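Local coordinates for protein L-threonine-O-3-phosphate decarboxylase (Porphyromonas gingivalis, PDB 3FKD) that probably removes the carboxylate group of L-threonine O-3-phosphate with the aid of pyridoxal 5'-phosphate, at residues Ile17-Thr22 against Asn301-Asp306; Tyr169-Thr174 against Ser196-Ile201; Thr278-Arg283 against Val318-Gln323; Lys294-Glu299 against Ile332-Thr337. One frame throughout, in Å; residues are numbered along the deposited sequence.

Contacts 1, 3 and 4 gather in the smaller domain of an aminotransferase-like fold. Contacts 1 and 3 share one five-stranded mixed sheet, their centres about 10 Å apart, with strands 302-306 and 317-321 as neighbours. Contact 4, about 11 Å from contact 1 and 15 Å from contact 3 between centres, joins helices 289-298 and 325-339 beside that sheet. The segments of these three alternate along the chain, interlacing distant stretches into one unit. Contact 2, nested inside the loop closed by contact 1, closes before contacts 3 and 4 open; its centre lies about 18 Å from contact 1's and 15 Å from contact 3's, yet Y169 and F172 touch F279, linking the domains.

Contact 1 of 4, residues Ile17-Thr22 against Asn301-Asp306; sequences IVNFST and NMLIRD
Three backbone hydrogen bonds join the two segments as a short parallel beta ladder. V18 N donates to N301 O at 3.2 Å, approaching nearly along the C=O axis, and L303 N returns a bond to V18 O at 2.9 Å. One step on, F20 N reaches L303 O at 2.7 Å, and that same oxygen lies in the plane of the F20 ring, at its edge. V18 pairs with M302 and N19 with L303, which puts the first pair on one face of the sheet and the second on the other. F20 runs alongside M302, its CE2 3.6 Å from M302 CG. The selenium of this selenomethionine makes an oblique Met-aromatic contact, SE standing 5.0 Å from the F20 ring centroid and 55° off the normal; a long, flexible methionine-type chain can lie obliquely against the ring.

N19 also shapes the chain that follows. With CG anti to the backbone N (chi1 -159°), N19 OD1 accepts from S21 N at 2.9 Å, an Asx turn, and from S21 OG at 2.8 Å; the amide comes from above the carbonyl plane of OD1, the hydroxyl along a lone pair within it. Two grips on one oxygen fix S21 so that its OG lies 3.5 Å from L303 CD2.

Strand 18-19 is an outermost strand of the five-stranded sheet within this chain. On its other side strand 302-306 pairs antiparallel with strand 317-321, where the R305 and R319 backbones are hydrogen-bonded, while helix 325-339 meets V18, F20 and M302, and helix 289-298 touches I17 and I304.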
# COMPACT_ATOMS: atom_id res chain seq x y z
N ILE A 17 -12.88 7.46 24.61
CA ILE A 17 -13.66 6.27 24.26
C ILE A 17 -12.84 4.98 24.43
O ILE A 17 -11.70 4.89 23.98
CB ILE A 17 -14.17 6.34 22.82
CG1 ILE A 17 -15.31 7.36 22.69
CG2 ILE A 17 -14.63 4.94 22.35
CD1 ILE A 17 -15.84 7.53 21.22
N VAL A 18 -13.43 3.98 25.09
CA VAL A 18 -12.79 2.68 25.30
C VAL A 18 -13.16 1.70 24.19
O VAL A 18 -14.36 1.46 23.93
CB VAL A 18 -13.18 2.10 26.66
CG1 VAL A 18 -12.47 0.74 26.92
CG2 VAL A 18 -12.89 3.12 27.76
N ASN A 19 -12.15 1.13 23.53
CA ASN A 19 -12.39 0.37 22.31
C ASN A 19 -12.37 -1.13 22.50
O ASN A 19 -11.35 -1.69 22.87
CB ASN A 19 -11.41 0.76 21.23
CG ASN A 19 -11.91 0.42 19.85
OD1 ASN A 19 -12.89 -0.30 19.69
ND2 ASN A 19 -11.26 0.95 18.84
N PHE A 20 -13.52 -1.77 22.25
CA PHE A 20 -13.72 -3.21 22.42
C PHE A 20 -13.87 -3.85 21.02
O PHE A 20 -14.00 -5.06 20.87
CB PHE A 20 -14.98 -3.53 23.31
CG PHE A 20 -14.85 -3.11 24.76
CD1 PHE A 20 -14.43 -4.02 25.73
CD2 PHE A 20 -15.16 -1.83 25.16
CE1 PHE A 20 -14.27 -3.63 27.06
CE2 PHE A 20 -15.02 -1.46 26.48
CZ PHE A 20 -14.56 -2.35 27.43
N SER A 21 -13.83 -3.03 19.98
CA SER A 21 -14.15 -3.48 18.61
C SER A 21 -12.96 -3.91 17.71
O SER A 21 -13.19 -4.34 16.59
CB SER A 21 -14.89 -2.37 17.91
OG SER A 21 -13.96 -1.44 17.38
N THR A 22 -11.72 -3.78 18.19
CA THR A 22 -10.58 -4.13 17.38
C THR A 22 -9.87 -5.39 17.87
O THR A 22 -9.84 -5.66 19.04
CB THR A 22 -9.57 -2.90 17.15
OG1 THR A 22 -8.62 -2.80 18.22
CG2 THR A 22 -10.32 -1.57 16.98
N ASN A 301 -19.96 5.43 26.01
CA ASN A 301 -18.65 5.77 25.45
C ASN A 301 -17.75 4.58 25.15
O ASN A 301 -16.53 4.70 25.20
CB ASN A 301 -17.90 6.65 26.42
CG ASN A 301 -18.60 7.97 26.66
OD1 ASN A 301 -18.76 8.78 25.72
ND2 ASN A 301 -19.02 8.20 27.93
N MSE A 302 -18.37 3.45 24.85
CA MSE A 302 -17.64 2.23 24.57
C MSE A 302 -17.92 1.75 23.17
O MSE A 302 -19.08 1.61 22.77
CB MSE A 302 -18.03 1.15 25.56
CG MSE A 302 -17.35 1.30 26.89
SE MSE A 302 -18.12 0.16 28.28
CE MSE A 302 -18.94 1.55 29.41
N LEU A 303 -16.87 1.45 22.42
CA LEU A 303 -17.06 0.91 21.09
C LEU A 303 -16.99 -0.62 21.04
O LEU A 303 -16.12 -1.22 21.62
CB LEU A 303 -16.13 1.57 20.05
CG LEU A 303 -16.53 1.26 18.59
CD1 LEU A 303 -17.86 1.89 18.24
CD2 LEU A 303 -15.49 1.72 17.58
N ILE A 304 -17.91 -1.22 20.30
CA ILE A 304 -17.94 -2.67 20.10
C ILE A 304 -18.03 -2.94 18.60
O ILE A 304 -18.46 -2.07 17.86
CB ILE A 304 -19.15 -3.32 20.81
CG1 ILE A 304 -20.46 -2.97 20.11
CG2 ILE A 304 -19.24 -2.82 22.19
CD1 ILE A 304 -21.62 -3.64 20.66
N ARG A 305 -17.63 -4.13 18.17
CA ARG A 305 -17.81 -4.57 16.79
C ARG A 305 -19.14 -5.32 16.52
O ARG A 305 -19.32 -6.47 16.88
CB ARG A 305 -16.61 -5.43 16.37
CG ARG A 305 -16.71 -6.09 15.02
CD ARG A 305 -16.54 -5.13 13.85
NE ARG A 305 -15.81 -5.75 12.72
CZ ARG A 305 -16.42 -6.34 11.69
NH1 ARG A 305 -17.75 -6.38 11.64
NH2 ARG A 305 -15.71 -6.89 10.73
N ASP A 306 -20.06 -4.64 15.85
CA ASP A 306 -21.18 -5.34 15.23
C ASP A 306 -20.65 -6.43 14.29
O ASP A 306 -20.04 -6.14 13.24
CB ASP A 306 -22.07 -4.36 14.47
CG ASP A 306 -23.33 -5.00 13.91
OD1 ASP A 306 -23.33 -6.22 13.57
OD2 ASP A 306 -24.34 -4.27 13.80

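Contact 2 of 4, residues Tyr169-Thr174 against Ser196-Ile201; sequences YVSFTT and SHAYGI
Y169 O is gripped by one hydrogen bond within its segment, from F172 N at 2.8 Å, and that bond closes a type I beta turn from Y169 to F172. The turn belongs to the loop after strand 162-166 in the larger domain of the aminotransferase-like fold, and it faces the short, weakly bonded helix at 196-199.

No hydrogen bond spans the two segments; aromatic groups carry the contact. Y169, its CG anti to the carbonyl carbon (chi1 -54°), lays CE1 and CZ over one face of the H197 imidazole, while CB of S196 lies over the opposite face. The two rings cross obliquely, centroids 4.8 Å apart and planes at 46°. The phenol oxygen comes within 3.6 Å of H197 CE1, but its hydrogen-bonding partner is T23 OG1, which would fix the ring's reach. A tyrosine suits this place because its ring packs while its tip bonds to another loop.

F172 is turned differently: Y169 CD1 lies 3.6 Å above one of its faces, and its edge is presented to the helix. F172 CZ stands 3.8 Å from H197 O, and CE2 3.9 Å from A198 CA, in or near the ring plane. The small methyl of A198 suits so close an approach. Y47 of the second subunit packs on H197, placing the contact close to the dimer interface. The segment after strand 189-194 corresponds to the one that usually carries the lysine holding pyridoxal phosphate in this fold; here a histidine probably stands at or near that position. Beside it, S171 OG meets A198 CB at 3.6 Å.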
# COMPACT_ATOMS: atom_id res chain seq x y z
N TYR A 169 -2.44 -13.47 14.36
CA TYR A 169 -2.74 -13.61 15.78
C TYR A 169 -1.95 -14.74 16.40
O TYR A 169 -2.27 -15.20 17.50
CB TYR A 169 -4.23 -13.89 15.99
CG TYR A 169 -5.15 -12.89 15.34
CD1 TYR A 169 -5.37 -11.64 15.91
CD2 TYR A 169 -5.80 -13.20 14.15
CE1 TYR A 169 -6.21 -10.71 15.31
CE2 TYR A 169 -6.63 -12.29 13.54
CZ TYR A 169 -6.84 -11.05 14.11
OH TYR A 169 -7.67 -10.17 13.47
N VAL A 170 -0.90 -15.17 15.71
CA VAL A 170 -0.11 -16.28 16.18
C VAL A 170 0.46 -15.99 17.56
O VAL A 170 0.73 -16.90 18.31
CB VAL A 170 1.02 -16.62 15.21
CG1 VAL A 170 2.31 -15.94 15.62
CG2 VAL A 170 1.21 -18.12 15.15
N SER A 171 0.60 -14.72 17.92
CA SER A 171 1.08 -14.40 19.26
C SER A 171 -0.04 -14.14 20.33
O SER A 171 0.25 -13.90 21.52
CB SER A 171 2.14 -13.28 19.19
OG SER A 171 1.52 -12.02 19.37
N PHE A 172 -1.30 -14.20 19.92
CA PHE A 172 -2.46 -14.05 20.82
C PHE A 172 -2.83 -15.40 21.46
O PHE A 172 -3.95 -15.60 21.84
CB PHE A 172 -3.70 -13.53 20.05
CG PHE A 172 -3.60 -12.10 19.58
CD1 PHE A 172 -4.73 -11.31 19.52
CD2 PHE A 172 -2.38 -11.55 19.18
CE1 PHE A 172 -4.66 -10.00 19.08
CE2 PHE A 172 -2.29 -10.24 18.74
CZ PHE A 172 -3.42 -9.46 18.69
N THR A 173 -1.87 -16.31 21.52
CA THR A 173 -2.06 -17.63 22.10
C THR A 173 -0.76 -18.15 22.72
O THR A 173 0.36 -17.88 22.24
CB THR A 173 -2.54 -18.68 21.09
OG1 THR A 173 -2.77 -19.90 21.78
CG2 THR A 173 -1.46 -18.94 20.03
N THR A 174 -0.96 -18.92 23.79
CA THR A 174 0.04 -19.61 24.61
C THR A 174 0.45 -20.94 24.00
O THR A 174 1.50 -21.48 24.32
CB THR A 174 -0.64 -19.97 25.96
OG1 THR A 174 -0.76 -18.79 26.77
CG2 THR A 174 0.13 -21.06 26.72
N SER A 196 0.39 -5.22 12.15
CA SER A 196 -0.72 -4.41 12.66
C SER A 196 -1.23 -4.82 14.04
O SER A 196 -1.50 -3.96 14.86
CB SER A 196 -1.93 -4.40 11.72
OG SER A 196 -1.59 -4.54 10.37
N HIS A 197 -1.39 -6.13 14.26
CA HIS A 197 -2.17 -6.65 15.39
C HIS A 197 -1.37 -6.78 16.67
O HIS A 197 -1.76 -6.22 17.68
CB HIS A 197 -2.81 -7.99 15.05
CG HIS A 197 -3.64 -7.95 13.80
ND1 HIS A 197 -4.94 -7.50 13.78
CD2 HIS A 197 -3.35 -8.32 12.54
CE1 HIS A 197 -5.41 -7.58 12.56
NE2 HIS A 197 -4.46 -8.08 11.79
N ALA A 198 -0.26 -7.53 16.60
CA ALA A 198 0.59 -7.84 17.76
C ALA A 198 1.28 -6.62 18.29
O ALA A 198 1.64 -6.58 19.46
CB ALA A 198 1.61 -8.95 17.44
N TYR A 199 1.44 -5.60 17.45
CA TYR A 199 2.25 -4.43 17.81
C TYR A 199 1.56 -3.09 17.74
O TYR A 199 2.23 -2.07 17.94
CB TYR A 199 3.54 -4.37 17.01
CG TYR A 199 4.23 -5.69 16.85
CD1 TYR A 199 4.83 -6.34 17.94
CD2 TYR A 199 4.31 -6.30 15.59
CE1 TYR A 199 5.47 -7.57 17.78
CE2 TYR A 199 4.95 -7.50 15.41
CZ TYR A 199 5.53 -8.14 16.50
OH TYR A 199 6.15 -9.34 16.29
N GLY A 200 0.26 -3.08 17.47
CA GLY A 200 -0.52 -1.86 17.57
C GLY A 200 -0.22 -0.85 16.50
O GLY A 200 -0.44 0.34 16.68
N ILE A 201 0.30 -1.32 15.37
CA ILE A 201 0.60 -0.41 14.28
C ILE A 201 -0.13 -0.70 12.95
O ILE A 201 0.48 -0.78 11.88
CB ILE A 201 2.09 -0.15 14.16
CG1 ILE A 201 2.84 -1.47 14.11
CG2 ILE A 201 2.54 0.65 15.39
CD1 ILE A 201 4.06 -1.44 13.25

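Contact 3 of 4, residues Thr278-Arg283 against Val318-Gln323; sequences TFFLLR and VRITTQ
The F280 ring has a backbone carbonyl on one face: I320 O sits 3.4 Å above the plane, over the centre, and T322 OG1 lies in plane at the ring's edge. CG of F280 takes the crowded position between the backbone N and carbonyl carbon (chi1 52°), which folds the ring back across the neighbouring strand so that CE1 touches I320 CB at 3.6 Å. F279, on the other face of the sheet, has its ring approached obliquely by R319 CD and T321 OG1, and it meets Y169 edge-to-face.

Strands 279-283 and 318-321 run antiparallel. F280 with I320 and L282 with V318 are hydrogen-bonded pairs; F279 with T321 and L281 with R319 are non-hydrogen-bonded. I320 N to F280 O is the straightest bond, 2.9 Å and 176° at the hydrogen, whereas F280 N meets I320 O from above its carbonyl plane at 3.0 Å. L282 and V318 lie side by side, CD1 and CG2 3.6 Å apart, branched chains suited to filling a sheet face. T322 N extends the ladder with a bond to T278 O at 3.1 Å, nearly along the C=O axis.

Polar ends are bonded elsewhere in the fold: T322 OG1 to T257, T321 OG1 to T22 O and R319 NH2 to S21 O. The ladder satisfies the amides and carbonyls that face each other; neighbouring backbone takes up others, as with L281 and H273. R319 may correspond to the arginine gripping the substrate carboxylate in related aminotransferases; the bond to S21 O would help to accommodate its buried guanidinium.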
# COMPACT_ATOMS: atom_id res chain seq x y z
N THR A 278 -7.91 -13.82 22.96
CA THR A 278 -8.33 -12.68 23.77
C THR A 278 -9.48 -11.81 23.21
O THR A 278 -9.88 -10.82 23.82
CB THR A 278 -7.15 -11.79 24.07
OG1 THR A 278 -6.60 -11.40 22.83
CG2 THR A 278 -6.08 -12.56 24.80
N PHE A 279 -10.00 -12.19 22.06
CA PHE A 279 -11.28 -11.65 21.63
C PHE A 279 -12.25 -12.82 21.40
O PHE A 279 -11.82 -13.97 21.30
CB PHE A 279 -11.12 -10.82 20.35
CG PHE A 279 -10.42 -11.56 19.26
CD1 PHE A 279 -11.13 -12.39 18.42
CD2 PHE A 279 -9.04 -11.44 19.08
CE1 PHE A 279 -10.48 -13.09 17.43
CE2 PHE A 279 -8.38 -12.12 18.09
CZ PHE A 279 -9.08 -12.94 17.26
N PHE A 280 -13.54 -12.53 21.28
CA PHE A 280 -14.58 -13.58 21.26
C PHE A 280 -15.92 -13.03 20.73
O PHE A 280 -16.17 -11.84 20.75
CB PHE A 280 -14.79 -14.17 22.70
CG PHE A 280 -15.02 -13.12 23.74
CD1 PHE A 280 -16.28 -12.58 23.93
CD2 PHE A 280 -13.96 -12.61 24.48
CE1 PHE A 280 -16.50 -11.59 24.85
CE2 PHE A 280 -14.17 -11.60 25.38
CZ PHE A 280 -15.46 -11.10 25.59
N LEU A 281 -16.78 -13.92 20.27
CA LEU A 281 -18.15 -13.57 19.91
C LEU A 281 -19.11 -13.63 21.16
O LEU A 281 -19.06 -14.55 21.98
CB LEU A 281 -18.61 -14.54 18.80
CG LEU A 281 -18.64 -14.23 17.29
CD1 LEU A 281 -17.93 -12.99 16.81
CD2 LEU A 281 -18.17 -15.44 16.52
N LEU A 282 -19.96 -12.62 21.32
CA LEU A 282 -21.12 -12.83 22.16
C LEU A 282 -22.46 -12.68 21.40
O LEU A 282 -22.61 -11.86 20.47
CB LEU A 282 -21.07 -12.03 23.46
CG LEU A 282 -21.62 -10.62 23.68
CD1 LEU A 282 -23.05 -10.41 23.11
CD2 LEU A 282 -21.59 -10.38 25.20
N ARG A 283 -23.43 -13.51 21.79
CA ARG A 283 -24.77 -13.51 21.19
C ARG A 283 -25.80 -12.88 22.11
O ARG A 283 -25.90 -13.25 23.29
CB ARG A 283 -25.21 -14.94 20.89
CG ARG A 283 -26.14 -15.08 19.71
CD ARG A 283 -26.71 -16.48 19.67
NE ARG A 283 -26.89 -16.92 18.29
CZ ARG A 283 -28.06 -17.06 17.70
NH1 ARG A 283 -28.13 -17.45 16.43
NH2 ARG A 283 -29.17 -16.81 18.38
N VAL A 318 -22.03 -9.80 18.32
CA VAL A 318 -20.96 -8.81 18.39
C VAL A 318 -19.62 -9.48 18.68
O VAL A 318 -19.56 -10.52 19.32
CB VAL A 318 -21.23 -7.72 19.47
CG1 VAL A 318 -22.57 -7.08 19.25
CG2 VAL A 318 -21.15 -8.30 20.86
N ARG A 319 -18.54 -8.89 18.17
CA ARG A 319 -17.20 -9.32 18.55
C ARG A 319 -16.69 -8.38 19.64
O ARG A 319 -16.79 -7.16 19.50
CB ARG A 319 -16.24 -9.31 17.33
CG ARG A 319 -14.92 -10.07 17.58
CD ARG A 319 -13.94 -9.95 16.47
NE ARG A 319 -13.65 -8.55 16.27
CZ ARG A 319 -13.26 -8.01 15.12
NH1 ARG A 319 -13.08 -8.77 14.03
NH2 ARG A 319 -13.04 -6.72 15.07
N ILE A 320 -16.15 -8.95 20.72
CA ILE A 320 -15.58 -8.18 21.82
C ILE A 320 -14.13 -8.58 22.16
O ILE A 320 -13.86 -9.76 22.40
CB ILE A 320 -16.38 -8.39 23.11
CG1 ILE A 320 -17.89 -8.27 22.87
CG2 ILE A 320 -15.88 -7.45 24.22
CD1 ILE A 320 -18.45 -6.93 23.17
N THR A 321 -13.21 -7.60 22.20
CA THR A 321 -11.86 -7.82 22.70
C THR A 321 -11.67 -7.36 24.14
O THR A 321 -11.88 -6.19 24.46
CB THR A 321 -10.79 -7.08 21.86
OG1 THR A 321 -11.03 -7.32 20.48
CG2 THR A 321 -9.35 -7.54 22.24
N THR A 322 -11.23 -8.28 24.99
CA THR A 322 -10.83 -7.96 26.37
C THR A 322 -9.91 -6.74 26.49
O THR A 322 -8.82 -6.72 25.97
CB THR A 322 -10.13 -9.18 26.97
OG1 THR A 322 -10.99 -10.31 26.84
CG2 THR A 322 -9.67 -8.93 28.46
N GLN A 323 -10.40 -5.72 27.18
CA GLN A 323 -9.66 -4.52 27.50
C GLN A 323 -9.10 -4.63 28.93
O GLN A 323 -8.86 -5.74 29.39
CB GLN A 323 -10.55 -3.30 27.29
CG GLN A 323 -11.03 -3.13 25.82
CD GLN A 323 -9.83 -3.20 24.79
OE1 GLN A 323 -8.87 -2.44 24.89
NE2 GLN A 323 -9.90 -4.14 23.86

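Contact 4 of 4, residues Lys294-Glu299 against Ile332-Thr337; sequences KYMLEE and IKALET
M296 bends its chain at chi2 and chi3 and so brings its tip over A334: the methyl CE lies 3.4 Å from A334 CB, and the selenium of this selenomethionine, SE, 3.6 Å from the same carbon. A long unbranched side chain from one helix thus meets a bare methyl on the other, and alanine suits the spot because its methyl lets the selenium approach the backbone as well, with SE 3.9 Å from L335 N.

One residue earlier, Y295 extends with CG anti to the backbone N (chi1 175°) and turns an edge to the opposite helix. Its CE2 lies 3.4 Å from A334 O, which sits near the ring plane, and T337 CG2 also lies at that edge. CB of E299, one turn further on, is centred over a face of the ring, while F338 meets it edge-to-face. T337 is oriented by its hydroxyl, which donates to K333 O at 3.1 Å; that oxygen also accepts from T337 N at 2.8 Å.

No hydrogen bond passes between the helices; the axes of helix segments 294-298 and 332-337 come within 10.3 Å, their N-to-C directions 127° apart. Such spacing is bridged by large side chains reaching across. M296 and A334 both also touch M302 on strand 302-306, so the pair belongs to the helical layer packed on a sheet, as in the small alpha/beta domain of class I and II aminotransferases.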
# COMPACT_ATOMS: atom_id res chain seq x y z
N LYS A 294 -24.84 1.05 19.32
CA LYS A 294 -25.24 2.45 19.38
C LYS A 294 -25.40 2.95 20.83
O LYS A 294 -25.05 4.09 21.16
CB LYS A 294 -26.54 2.60 18.61
CG LYS A 294 -27.10 3.98 18.64
CD LYS A 294 -28.63 3.95 18.71
CE LYS A 294 -29.23 5.24 18.19
NZ LYS A 294 -29.20 5.23 16.70
N TYR A 295 -25.93 2.09 21.69
CA TYR A 295 -26.15 2.37 23.11
C TYR A 295 -24.82 2.50 23.89
O TYR A 295 -24.52 3.54 24.47
CB TYR A 295 -26.98 1.22 23.66
CG TYR A 295 -27.23 1.24 25.15
CD1 TYR A 295 -28.34 1.91 25.67
CD2 TYR A 295 -26.39 0.57 26.03
CE1 TYR A 295 -28.60 1.94 27.02
CE2 TYR A 295 -26.64 0.59 27.40
CZ TYR A 295 -27.76 1.28 27.88
OH TYR A 295 -28.04 1.32 29.23
N MSE A 296 -24.05 1.42 23.90
CA MSE A 296 -22.71 1.38 24.41
C MSE A 296 -21.87 2.60 23.98
O MSE A 296 -21.12 3.15 24.77
CB MSE A 296 -22.05 0.08 23.98
CG MSE A 296 -22.80 -1.15 24.44
SE MSE A 296 -22.84 -1.30 26.42
CE MSE A 296 -20.98 -1.91 26.68
N LEU A 297 -22.03 3.03 22.74
CA LEU A 297 -21.30 4.19 22.24
C LEU A 297 -21.89 5.49 22.78
O LEU A 297 -21.21 6.26 23.45
CB LEU A 297 -21.22 4.22 20.71
CG LEU A 297 -20.29 5.35 20.24
CD1 LEU A 297 -18.86 5.10 20.67
CD2 LEU A 297 -20.36 5.58 18.77
N GLU A 298 -23.16 5.73 22.51
CA GLU A 298 -23.83 6.94 22.99
C GLU A 298 -24.00 7.04 24.51
O GLU A 298 -23.67 8.07 25.10
CB GLU A 298 -25.15 7.12 22.25
CG GLU A 298 -24.86 7.32 20.78
CD GLU A 298 -26.06 7.05 19.87
OE1 GLU A 298 -27.22 6.90 20.39
OE2 GLU A 298 -25.83 6.99 18.63
N GLU A 299 -24.50 5.99 25.14
CA GLU A 299 -24.73 6.05 26.58
C GLU A 299 -23.45 5.90 27.38
O GLU A 299 -23.22 6.60 28.36
CB GLU A 299 -25.73 4.98 27.03
CG GLU A 299 -27.11 5.22 26.52
CD GLU A 299 -27.47 6.70 26.55
OE1 GLU A 299 -27.38 7.33 27.65
OE2 GLU A 299 -27.85 7.23 25.46
N ILE A 332 -19.41 -4.50 31.78
CA ILE A 332 -20.46 -5.38 32.29
C ILE A 332 -21.71 -4.64 32.83
O ILE A 332 -22.83 -5.08 32.63
CB ILE A 332 -19.91 -6.29 33.38
CG1 ILE A 332 -18.82 -7.18 32.81
CG2 ILE A 332 -21.05 -7.13 34.01
CD1 ILE A 332 -19.37 -8.45 32.26
N LYS A 333 -21.52 -3.52 33.53
CA LYS A 333 -22.65 -2.71 33.94
C LYS A 333 -23.29 -2.10 32.71
O LYS A 333 -24.50 -2.21 32.50
CB LYS A 333 -22.20 -1.63 34.92
CG LYS A 333 -21.45 -2.25 36.07
CD LYS A 333 -21.44 -1.38 37.33
CE LYS A 333 -20.98 -2.21 38.53
NZ LYS A 333 -20.24 -1.41 39.57
N ALA A 334 -22.47 -1.47 31.88
CA ALA A 334 -22.95 -0.89 30.64
C ALA A 334 -23.90 -1.87 29.97
O ALA A 334 -24.99 -1.50 29.57
CB ALA A 334 -21.78 -0.58 29.74
N LEU A 335 -23.49 -3.12 29.86
CA LEU A 335 -24.31 -4.13 29.21
C LEU A 335 -25.60 -4.51 30.02
O LEU A 335 -26.73 -4.49 29.48
CB LEU A 335 -23.44 -5.36 28.92
CG LEU A 335 -24.07 -6.52 28.16
CD1 LEU A 335 -24.75 -6.02 26.93
CD2 LEU A 335 -23.00 -7.55 27.83
N GLU A 336 -25.42 -4.84 31.29
CA GLU A 336 -26.51 -5.13 32.20
C GLU A 336 -27.59 -4.07 32.08
O GLU A 336 -28.78 -4.37 32.00
CB GLU A 336 -25.99 -5.19 33.63
CG GLU A 336 -26.90 -5.93 34.54
CD GLU A 336 -26.17 -6.56 35.72
OE1 GLU A 336 -24.93 -6.32 35.86
OE2 GLU A 336 -26.84 -7.30 36.50
N THR A 337 -27.15 -2.82 32.06
CA THR A 337 -28.06 -1.71 31.91
C THR A 337 -28.85 -1.78 30.60
O THR A 337 -30.04 -1.43 30.55
CB THR A 337 -27.27 -0.41 31.99
OG1 THR A 337 -26.76 -0.29 33.32
CG2 THR A 337 -28.15 0.78 31.71